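Molinate hydrolase (Gulosibacter molinativorax, PDB 4UB9) hydrolyses the thiocarbamate pesticide molinate, probably as a zinc-dependent member of the amidohydrolase family that acts on carbon-nitrogen bonds. Local coordinates at residues T304-E313 and G351-M361; L319-Q329 and A364-D373. One frame throughout, in Å; residues are numbered along the deposited sequence.

Contact 1 of 2, residues T304-E313 and G351-M361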
loop_
_atom_site.group_PDB
_atom_site.type_symbol
_atom_site.label_atom_id
_atom_site.label_comp_id
_atom_site.label_asym_id
_atom_site.label_seq_id
_atom_site.Cartn_x
_atom_site.Cartn_y
_atom_site.Cartn_z
ATOM N N THR A 304 -6.236 30.607 7.946
ATOM C CA THR A 304 -7.353 30.015 8.697
ATOM C C THR A 304 -7.323 28.499 8.751
ATOM O O THR A 304 -8.214 27.880 9.339
ATOM C CB THR A 304 -8.714 30.437 8.087
ATOM O OG1 THR A 304 -8.659 30.261 6.666
ATOM C CG2 THR A 304 -8.975 31.869 8.414
ATOM N N MET A 305 -6.328 27.903 8.092
ATOM C CA MET A 305 -6.141 26.469 8.178
ATOM C C MET A 305 -5.360 26.174 9.471
ATOM O O MET A 305 -4.165 26.315 9.535
ATOM C CB MET A 305 -5.411 25.943 6.977
ATOM C CG MET A 305 -5.423 24.428 6.941
ATOM S SD MET A 305 -4.267 23.821 5.709
ATOM C CE MET A 305 -5.125 24.287 4.178
ATOM N N THR A 306 -6.074 25.780 10.511
ATOM C CA THR A 306 -5.508 25.735 11.856
ATOM C C THR A 306 -5.736 24.456 12.626
ATOM O O THR A 306 -6.059 24.482 13.799
ATOM C CB THR A 306 -6.039 26.906 12.714
ATOM O OG1 THR A 306 -7.446 26.811 12.871
ATOM C CG2 THR A 306 -5.695 28.201 12.059
ATOM N N GLY A 307 -5.560 23.328 11.964
ATOM C CA GLY A 307 -5.601 22.051 12.680
ATOM C C GLY A 307 -6.986 21.692 13.185
ATOM O O GLY A 307 -7.153 20.920 14.122
ATOM N N GLN A 308 -7.972 22.320 12.566
ATOM C CA GLN A 308 -9.377 22.212 12.933
ATOM C C GLN A 308 -9.643 22.649 14.355
ATOM O O GLN A 308 -10.554 22.198 14.976
ATOM C CB GLN A 308 -9.893 20.812 12.703
ATOM C CG GLN A 308 -10.128 20.522 11.231
ATOM C CD GLN A 308 -11.292 21.278 10.650
ATOM O OE1 GLN A 308 -11.240 21.771 9.511
ATOM N NE2 GLN A 308 -12.356 21.364 11.406
ATOM N N ALA A 309 -8.855 23.600 14.828
ATOM C CA ALA A 309 -9.069 24.221 16.123
ATOM C C ALA A 309 -9.384 25.690 15.900
ATOM O O ALA A 309 -8.832 26.315 15.013
ATOM C CB ALA A 309 -7.837 24.053 16.991
ATOM N N PRO A 310 -10.347 26.225 16.642
ATOM C CA PRO A 310 -10.786 27.608 16.381
ATOM C C PRO A 310 -9.769 28.661 16.771
ATOM O O PRO A 310 -9.124 28.567 17.788
ATOM C CB PRO A 310 -12.065 27.745 17.214
ATOM C CG PRO A 310 -11.910 26.764 18.311
ATOM C CD PRO A 310 -11.071 25.606 17.776
ATOM N N ILE A 311 -9.658 29.675 15.936
ATOM C CA ILE A 311 -8.723 30.740 16.172
ATOM C C ILE A 311 -9.152 31.538 17.416
ATOM O O ILE A 311 -10.267 31.983 17.478
ATOM C CB ILE A 311 -8.634 31.690 14.991
ATOM C CG1 ILE A 311 -8.062 30.964 13.788
ATOM C CG2 ILE A 311 -7.741 32.864 15.350
ATOM C CD1 ILE A 311 -7.966 31.824 12.547
ATOM N N PRO A 312 -8.268 31.694 18.405
ATOM C CA PRO A 312 -8.633 32.466 19.587
ATOM C C PRO A 312 -8.744 33.938 19.312
ATOM O O PRO A 312 -8.105 34.492 18.396
ATOM C CB PRO A 312 -7.478 32.233 20.557
ATOM C CG PRO A 312 -6.598 31.187 19.927
ATOM C CD PRO A 312 -6.879 31.221 18.452
ATOM N N GLU A 313 -9.545 34.572 20.142
ATOM C CA GLU A 313 -9.825 35.997 20.038
ATOM C C GLU A 313 -8.542 36.808 20.055
ATOM O O GLU A 313 -8.355 37.728 19.275
ATOM C CB GLU A 313 -10.786 36.394 21.159
ATOM C CG GLU A 313 -11.727 37.521 20.776
ATOM C CD GLU A 313 -12.463 37.306 19.444
ATOM O OE1 GLU A 313 -13.222 36.322 19.302
ATOM O OE2 GLU A 313 -12.318 38.154 18.536
ATOM N N GLY A 351 -13.386 23.335 5.362
ATOM C CA GLY A 351 -14.632 23.072 6.015
ATOM C C GLY A 351 -14.582 23.089 7.516
ATOM O O GLY A 351 -13.535 23.365 8.151
ATOM N N ARG A 352 -15.757 22.803 8.089
ATOM C CA ARG A 352 -15.990 22.734 9.548
ATOM C C ARG A 352 -15.378 23.982 10.256
ATOM O O ARG A 352 -15.703 25.108 9.913
ATOM C CB ARG A 352 -15.476 21.399 10.158
ATOM C CG ARG A 352 -16.080 20.113 9.609
ATOM C CD ARG A 352 -15.415 19.726 8.283
ATOM N NE ARG A 352 -16.054 18.606 7.588
ATOM C CZ ARG A 352 -15.494 17.406 7.382
ATOM N NH1 ARG A 352 -14.258 17.141 7.791
ATOM N NH2 ARG A 352 -16.183 16.458 6.738
ATOM N N VAL A 353 -14.454 23.759 11.188
ATOM C CA VAL A 353 -13.864 24.831 11.978
ATOM C C VAL A 353 -13.116 25.851 11.155
ATOM O O VAL A 353 -13.102 27.028 11.492
ATOM C CB VAL A 353 -12.955 24.256 13.079
ATOM C CG1 VAL A 353 -12.204 25.362 13.798
ATOM C CG2 VAL A 353 -13.799 23.440 14.072
ATOM N N HIS A 354 -12.551 25.438 10.033
ATOM C CA HIS A 354 -11.855 26.410 9.190
ATOM C C HIS A 354 -12.800 27.337 8.469
ATOM O O HIS A 354 -12.448 28.483 8.116
ATOM C CB HIS A 354 -10.948 25.736 8.172
ATOM C CG HIS A 354 -9.882 24.913 8.801
ATOM N ND1 HIS A 354 -9.099 24.043 8.081
ATOM C CD2 HIS A 354 -9.535 24.740 10.099
ATOM C CE1 HIS A 354 -8.279 23.411 8.900
ATOM N NE2 HIS A 354 -8.533 23.809 10.128
ATOM N N HIS A 355 -13.993 26.828 8.220
ATOM C CA HIS A 355 -15.061 27.641 7.640
ATOM C C HIS A 355 -15.444 28.711 8.663
ATOM O O HIS A 355 -15.566 29.885 8.313
ATOM C CB HIS A 355 -16.271 26.756 7.248
ATOM C CG HIS A 355 -17.561 27.499 7.102
ATOM N ND1 HIS A 355 -17.912 28.174 5.940
ATOM C CD2 HIS A 355 -18.568 27.707 7.973
ATOM C CE1 HIS A 355 -19.084 28.759 6.103
ATOM N NE2 HIS A 355 -19.501 28.493 7.328
ATOM N N GLU A 356 -15.665 28.286 9.894
ATOM C CA GLU A 356 -16.010 29.214 10.996
ATOM C C GLU A 356 -14.937 30.238 11.273
ATOM O O GLU A 356 -15.231 31.369 11.633
ATOM C CB GLU A 356 -16.299 28.445 12.269
ATOM C CG GLU A 356 -17.616 27.674 12.198
ATOM C CD GLU A 356 -17.666 26.471 13.145
ATOM O OE1 GLU A 356 -16.806 26.349 14.033
ATOM O OE2 GLU A 356 -18.577 25.631 12.992
ATOM N N ASN A 357 -13.686 29.842 11.094
ATOM C CA ASN A 357 -12.561 30.788 11.193
ATOM C C ASN A 357 -12.694 31.848 10.128
ATOM O O ASN A 357 -12.546 33.023 10.397
ATOM C CB ASN A 357 -11.220 30.093 10.977
ATOM C CG ASN A 357 -10.784 29.222 12.161
ATOM O OD1 ASN A 357 -11.213 29.405 13.300
ATOM N ND2 ASN A 357 -9.850 28.321 11.886
ATOM N N ASP A 358 -12.976 31.400 8.908
ATOM C CA ASP A 358 -13.138 32.313 7.777
ATOM C C ASP A 358 -14.221 33.345 8.111
ATOM O O ASP A 358 -14.062 34.543 7.876
ATOM C CB ASP A 358 -13.499 31.558 6.496
ATOM C CG ASP A 358 -12.308 30.830 5.861
ATOM O OD1 ASP A 358 -11.146 31.190 6.162
ATOM O OD2 ASP A 358 -12.545 29.902 5.035
ATOM N N VAL A 359 -15.334 32.861 8.655
ATOM C CA VAL A 359 -16.463 33.716 8.962
ATOM C C VAL A 359 -16.083 34.788 9.983
ATOM O O VAL A 359 -16.417 35.963 9.821
ATOM C CB VAL A 359 -17.648 32.896 9.523
ATOM C CG1 VAL A 359 -18.714 33.828 10.123
ATOM C CG2 VAL A 359 -18.292 32.060 8.441
ATOM N N ARG A 360 -15.434 34.348 11.055
ATOM C CA ARG A 360 -15.026 35.249 12.139
ATOM C C ARG A 360 -13.963 36.240 11.686
ATOM O O ARG A 360 -13.958 37.396 12.120
ATOM C CB ARG A 360 -14.554 34.475 13.337
ATOM C CG ARG A 360 -15.696 33.704 13.983
ATOM C CD ARG A 360 -15.200 32.739 15.053
ATOM N NE ARG A 360 -14.309 33.433 15.977
ATOM C CZ ARG A 360 -13.166 32.979 16.462
ATOM N NH1 ARG A 360 -12.673 31.787 16.136
ATOM N NH2 ARG A 360 -12.499 33.755 17.265
ATOM N N MET A 361 -13.107 35.833 10.765
ATOM C CA MET A 361 -12.119 36.752 10.261
ATOM C C MET A 361 -12.776 37.883 9.474
ATOM O O MET A 361 -12.357 39.046 9.525
ATOM C CB MET A 361 -11.113 36.032 9.392
ATOM C CG MET A 361 -10.326 35.014 10.164
ATOM S SD MET A 361 -8.784 35.629 10.870
ATOM C CE MET A 361 -7.782 35.734 9.366
#
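Asn357 sits under the curve of the 304-313 loop and uses both ends of its amide to hold it. Its ND2 lies 3.1 Å from Thr304 O and donates along a fairly straight path, with the acceptor close to the amide plane. The same nitrogen makes a weaker bond to Thr306 OG1, a hydroxyl that in turn donates to Ala309 O and so closes the bend. On the other branch, Asn357 OD1 receives Ile311 N at 3.1 Å, almost linearly (168°), although the donor stands above the carbonyl plane. The CG1 branch of Ile311 lies against this amide, and Val353 CG1 packs against the Ala309-Pro310 peptide.

One turn away on each side, two more helix residues repeat the principle. His354 NE2 accepts Gln308 N at 2.9 Å, and the CA of Met305 lies over one ring face, 3.9 Å from the ring centroid of His354. Arg360 meets Ile311 O end-on, NH1 at 2.8 Å and NH2 at 2.9 Å, with the oxygen in the guanidinium plane; NH2 also forms a long, weak salt bridge with Glu313. Thr304 OG1, set between its backbone N and carbonyl carbon (chi1 47°), donates to the syn side of Asp358 OD1 at 2.7 Å.

Second-shell contacts position these groups. His354 ND1 is bonded to Phe349 O, which fixes the ring's rotation and is consistent with a neutral imidazole. Leu286 of helix 286-294 backs the loop at Thr306, Ala309 and Ile311. Helix side chains that satisfy backbone groups of an irregular loop here shape a beta-alpha connection of an amidohydrolase barrel: the loop follows strand 299-301 and the zinc ligand His302, whose side chain lies about 4 Å from that of Met305.

Contact 2 of 2, residues L319-Q329 and A364-D373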
loop_
_atom_site.group_PDB
_atom_site.type_symbol
_atom_site.label_atom_id
_atom_site.label_comp_id
_atom_site.label_asym_id
_atom_site.label_seq_id
_atom_site.Cartn_x
_atom_site.Cartn_y
_atom_site.Cartn_z
ATOM N N LEU A 319 -3.964 40.472 14.791
ATOM C CA LEU A 319 -4.017 40.737 13.361
ATOM C C LEU A 319 -4.514 42.164 13.127
ATOM O O LEU A 319 -4.018 42.891 12.246
ATOM C CB LEU A 319 -4.949 39.749 12.645
ATOM C CG LEU A 319 -4.420 38.323 12.476
ATOM C CD1 LEU A 319 -5.509 37.381 11.992
ATOM C CD2 LEU A 319 -3.258 38.279 11.503
ATOM N N LEU A 320 -5.516 42.536 13.893
ATOM C CA LEU A 320 -6.101 43.882 13.806
ATOM C C LEU A 320 -5.095 44.930 14.256
ATOM O O LEU A 320 -4.823 45.893 13.564
ATOM C CB LEU A 320 -7.341 43.975 14.675
ATOM C CG LEU A 320 -8.521 43.168 14.105
ATOM C CD1 LEU A 320 -9.644 43.098 15.122
ATOM C CD2 LEU A 320 -9.033 43.713 12.772
ATOM N N GLU A 321 -4.483 44.680 15.394
ATOM C CA GLU A 321 -3.560 45.624 15.971
ATOM C C GLU A 321 -2.344 45.808 15.039
ATOM O O GLU A 321 -1.943 46.907 14.779
ATOM C CB GLU A 321 -3.177 45.141 17.390
ATOM C CG GLU A 321 -2.442 46.158 18.253
ATOM C CD GLU A 321 -0.923 46.080 18.118
ATOM O OE1 GLU A 321 -0.366 44.958 17.966
ATOM O OE2 GLU A 321 -0.272 47.155 18.165
ATOM N N LYS A 322 -1.759 44.719 14.551
ATOM C CA LYS A 322 -0.551 44.788 13.679
ATOM C C LYS A 322 -0.883 45.075 12.241
ATOM O O LYS A 322 -0.040 45.467 11.479
ATOM C CB LYS A 322 0.276 43.513 13.764
ATOM C CG LYS A 322 1.064 43.389 15.062
ATOM C CD LYS A 322 1.321 41.950 15.484
ATOM C CE LYS A 322 2.414 41.840 16.557
ATOM N NZ LYS A 322 3.735 41.665 15.866
ATOM N N GLN A 323 -2.139 44.859 11.870
ATOM C CA GLN A 323 -2.600 45.083 10.471
ATOM C C GLN A 323 -1.829 44.227 9.468
ATOM O O GLN A 323 -1.283 44.715 8.518
ATOM C CB GLN A 323 -2.526 46.575 10.091
ATOM C CG GLN A 323 -3.624 47.398 10.758
ATOM C CD GLN A 323 -5.015 47.041 10.208
ATOM O OE1 GLN A 323 -5.852 46.440 10.902
ATOM N NE2 GLN A 323 -5.265 47.415 8.954
ATOM N N LEU A 324 -1.749 42.959 9.754
ATOM C CA LEU A 324 -1.078 42.050 8.885
ATOM C C LEU A 324 -2.081 41.439 7.904
ATOM O O LEU A 324 -3.225 41.205 8.242
ATOM C CB LEU A 324 -0.373 40.930 9.688
ATOM C CG LEU A 324 0.735 41.352 10.650
ATOM C CD1 LEU A 324 1.207 40.169 11.473
ATOM C CD2 LEU A 324 1.920 41.959 9.906
ATOM N N TRP A 325 -1.581 41.107 6.716
ATOM C CA TRP A 325 -2.376 40.468 5.693
ATOM C C TRP A 325 -2.454 38.958 5.851
ATOM O O TRP A 325 -1.440 38.256 5.887
ATOM C CB TRP A 325 -1.825 40.794 4.332
ATOM C CG TRP A 325 -1.883 42.200 3.987
ATOM C CD1 TRP A 325 -0.839 43.048 3.937
ATOM C CD2 TRP A 325 -3.025 42.940 3.581
ATOM N NE1 TRP A 325 -1.259 44.289 3.521
ATOM C CE2 TRP A 325 -2.600 44.252 3.311
ATOM C CE3 TRP A 325 -4.369 42.634 3.423
ATOM C CZ2 TRP A 325 -3.466 45.261 2.909
ATOM C CZ3 TRP A 325 -5.259 43.651 3.018
ATOM C CH2 TRP A 325 -4.792 44.942 2.769
ATOM N N SER A 326 -3.676 38.463 5.889
ATOM C CA SER A 326 -3.956 37.014 5.822
ATOM C C SER A 326 -4.542 36.611 4.486
ATOM O O SER A 326 -5.540 37.221 4.057
ATOM C CB SER A 326 -4.993 36.671 6.871
ATOM O OG SER A 326 -4.502 36.909 8.150
ATOM N N GLU A 327 -3.977 35.618 3.799
ATOM C CA GLU A 327 -4.735 34.994 2.727
ATOM C C GLU A 327 -5.455 33.815 3.285
ATOM O O GLU A 327 -4.984 33.157 4.195
ATOM C CB GLU A 327 -4.016 34.734 1.372
ATOM C CG GLU A 327 -3.303 33.451 1.146
ATOM C CD GLU A 327 -4.107 32.295 0.564
ATOM O OE1 GLU A 327 -4.069 32.043 -0.660
ATOM O OE2 GLU A 327 -4.675 31.570 1.377
ATOM N N VAL A 328 -6.633 33.584 2.743
ATOM C CA VAL A 328 -7.486 32.474 3.173
ATOM C C VAL A 328 -8.036 31.815 1.947
ATOM O O VAL A 328 -8.039 32.409 0.867
ATOM C CB VAL A 328 -8.638 32.902 4.058
ATOM C CG1 VAL A 328 -8.107 33.632 5.277
ATOM C CG2 VAL A 328 -9.575 33.795 3.293
ATOM N N GLN A 329 -8.364 30.539 2.107
ATOM C CA GLN A 329 -8.739 29.671 0.959
ATOM C C GLN A 329 -10.005 28.949 1.328
ATOM O O GLN A 329 -9.967 27.917 1.988
ATOM C CB GLN A 329 -7.652 28.679 0.599
ATOM C CG GLN A 329 -6.463 29.403 -0.001
ATOM C CD GLN A 329 -5.259 28.527 -0.242
ATOM O OE1 GLN A 329 -5.364 27.308 -0.330
ATOM N NE2 GLN A 329 -4.126 29.151 -0.380
ATOM N N ALA A 364 -14.713 40.179 11.844
ATOM C CA ALA A 364 -13.839 41.087 12.591
ATOM C C ALA A 364 -13.137 42.112 11.706
ATOM O O ALA A 364 -12.451 42.983 12.194
ATOM C CB ALA A 364 -12.815 40.294 13.387
ATOM N N GLY A 365 -13.274 41.978 10.397
ATOM C CA GLY A 365 -12.668 42.919 9.443
ATOM C C GLY A 365 -11.147 42.888 9.380
ATOM O O GLY A 365 -10.519 43.902 9.154
ATOM N N VAL A 366 -10.539 41.726 9.548
ATOM C CA VAL A 366 -9.091 41.645 9.389
ATOM C C VAL A 366 -8.731 41.822 7.925
ATOM O O VAL A 366 -9.546 41.628 7.053
ATOM C CB VAL A 366 -8.498 40.329 9.886
ATOM C CG1 VAL A 366 -8.932 40.047 11.322
ATOM C CG2 VAL A 366 -8.876 39.169 8.975
ATOM N N PRO A 367 -7.496 42.246 7.653
ATOM C CA PRO A 367 -7.099 42.444 6.262
ATOM C C PRO A 367 -6.921 41.105 5.523
ATOM O O PRO A 367 -6.184 40.209 6.003
ATOM C CB PRO A 367 -5.740 43.162 6.386
ATOM C CG PRO A 367 -5.694 43.702 7.777
ATOM C CD PRO A 367 -6.480 42.750 8.602
ATOM N N LEU A 368 -7.565 40.986 4.367
ATOM C CA LEU A 368 -7.690 39.704 3.682
ATOM C C LEU A 368 -7.219 39.802 2.273
ATOM O O LEU A 368 -7.531 40.743 1.558
ATOM C CB LEU A 368 -9.165 39.212 3.715
ATOM C CG LEU A 368 -9.660 38.791 5.099
ATOM C CD1 LEU A 368 -11.179 38.731 5.184
ATOM C CD2 LEU A 368 -9.069 37.440 5.489
ATOM N N VAL A 369 -6.546 38.759 1.852
ATOM C CA VAL A 369 -6.025 38.639 0.497
ATOM C C VAL A 369 -6.552 37.412 -0.239
ATOM O O VAL A 369 -6.666 36.315 0.303
ATOM C CB VAL A 369 -4.513 38.536 0.524
ATOM C CG1 VAL A 369 -3.953 38.087 -0.836
ATOM C CG2 VAL A 369 -3.937 39.891 0.912
ATOM N N LEU A 370 -6.925 37.620 -1.500
ATOM C CA LEU A 370 -7.401 36.527 -2.321
ATOM C C LEU A 370 -6.228 35.648 -2.738
ATOM O O LEU A 370 -5.228 36.126 -3.296
ATOM C CB LEU A 370 -8.139 37.040 -3.569
ATOM C CG LEU A 370 -8.777 35.989 -4.502
ATOM C CD1 LEU A 370 -9.949 36.620 -5.237
ATOM C CD2 LEU A 370 -7.796 35.425 -5.535
ATOM N N GLY A 371 -6.417 34.349 -2.555
ATOM C CA GLY A 371 -5.487 33.330 -3.060
ATOM C C GLY A 371 -6.119 31.968 -3.006
ATOM O O GLY A 371 -6.984 31.725 -2.189
ATOM N N THR A 372 -5.692 31.076 -3.898
ATOM C CA THR A 372 -6.437 29.816 -4.117
ATOM C C THR A 372 -5.683 28.497 -4.206
ATOM O O THR A 372 -6.295 27.449 -4.167
ATOM C CB THR A 372 -7.194 29.907 -5.454
ATOM O OG1 THR A 372 -6.246 30.156 -6.497
ATOM C CG2 THR A 372 -8.235 31.040 -5.404
ATOM N N ASP A 373 -4.377 28.558 -4.384
ATOM C CA ASP A 373 -3.548 27.379 -4.613
ATOM C C ASP A 373 -3.860 26.812 -5.973
ATOM O O ASP A 373 -3.507 25.688 -6.270
ATOM C CB ASP A 373 -3.730 26.289 -3.510
ATOM C CG ASP A 373 -2.710 26.398 -2.322
ATOM O OD1 ASP A 373 -1.585 26.929 -2.508
ATOM O OD2 ASP A 373 -3.052 25.948 -1.193
HETATM O O HOH W 1 -5.215 39.484 8.677
#
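Pro367 presses its CB against the six-membered ring of Trp325, 3.3 Å from CE3, and Val369 CG2 reaches the same CE3 carbon at 3.7 Å. The indole thus touches Pro367 and Val369, two residues apart on the neighbouring chain segment. On the opposite sheet face, Val328 CG1 meets Leu368 CD2 at 3.9 Å.

Between these layers the parallel strands pair through Ser326 N to Pro367 O (3.1 Å) and Val369 N to Ser326 O (2.9 Å). A water joins Leu324 O, Ser326 OG and Pro367 O beside the Ser326-Pro367 bond.

At the far end the contact turns polar. Gln329 NE2 donates to Glu327 OE1 at 2.9 Å, on the syn side of the carboxylate, while Glu327 OE2 takes His302 N. A leucine in place of this glutamine is likely to leave Glu327 OE1 without its amide donor and the carboxylate less firmly set beside His302. Glu327 OE1 also lies against the CA of Gly371, where a side chain would clash.

Strand 326-328 is also bonded through its backbone to Met300 of strand 299-301. Helix 424-429 covers Trp325, Met361 of helix 353-363 packs on Ser326, and helix 400-410 touches Val328 and Leu370.

Overall arrangement
The two contacts interlock: along the chain their segments alternate, 304-313, 319-329, 351-361 and 364-373, and their centres lie about 13 Å apart. Helix 313-322 links the loop of contact 1 to the strand of contact 2. Strand 326-328, helix 353-363 and strand 368-370 form a beta-alpha-beta crossover, in keeping with the TIM-barrel clan. At the junction, Met361 O and Val366 N probably hydrogen-bond, while Thr304 and Asp358 pack on Val328. Contact 1 thus fastens a loop to the outer helix, and contact 2 pairs the strands beneath it. Both reach toward the zinc site, through Met305 in one and Glu327 and Asp373 in the other.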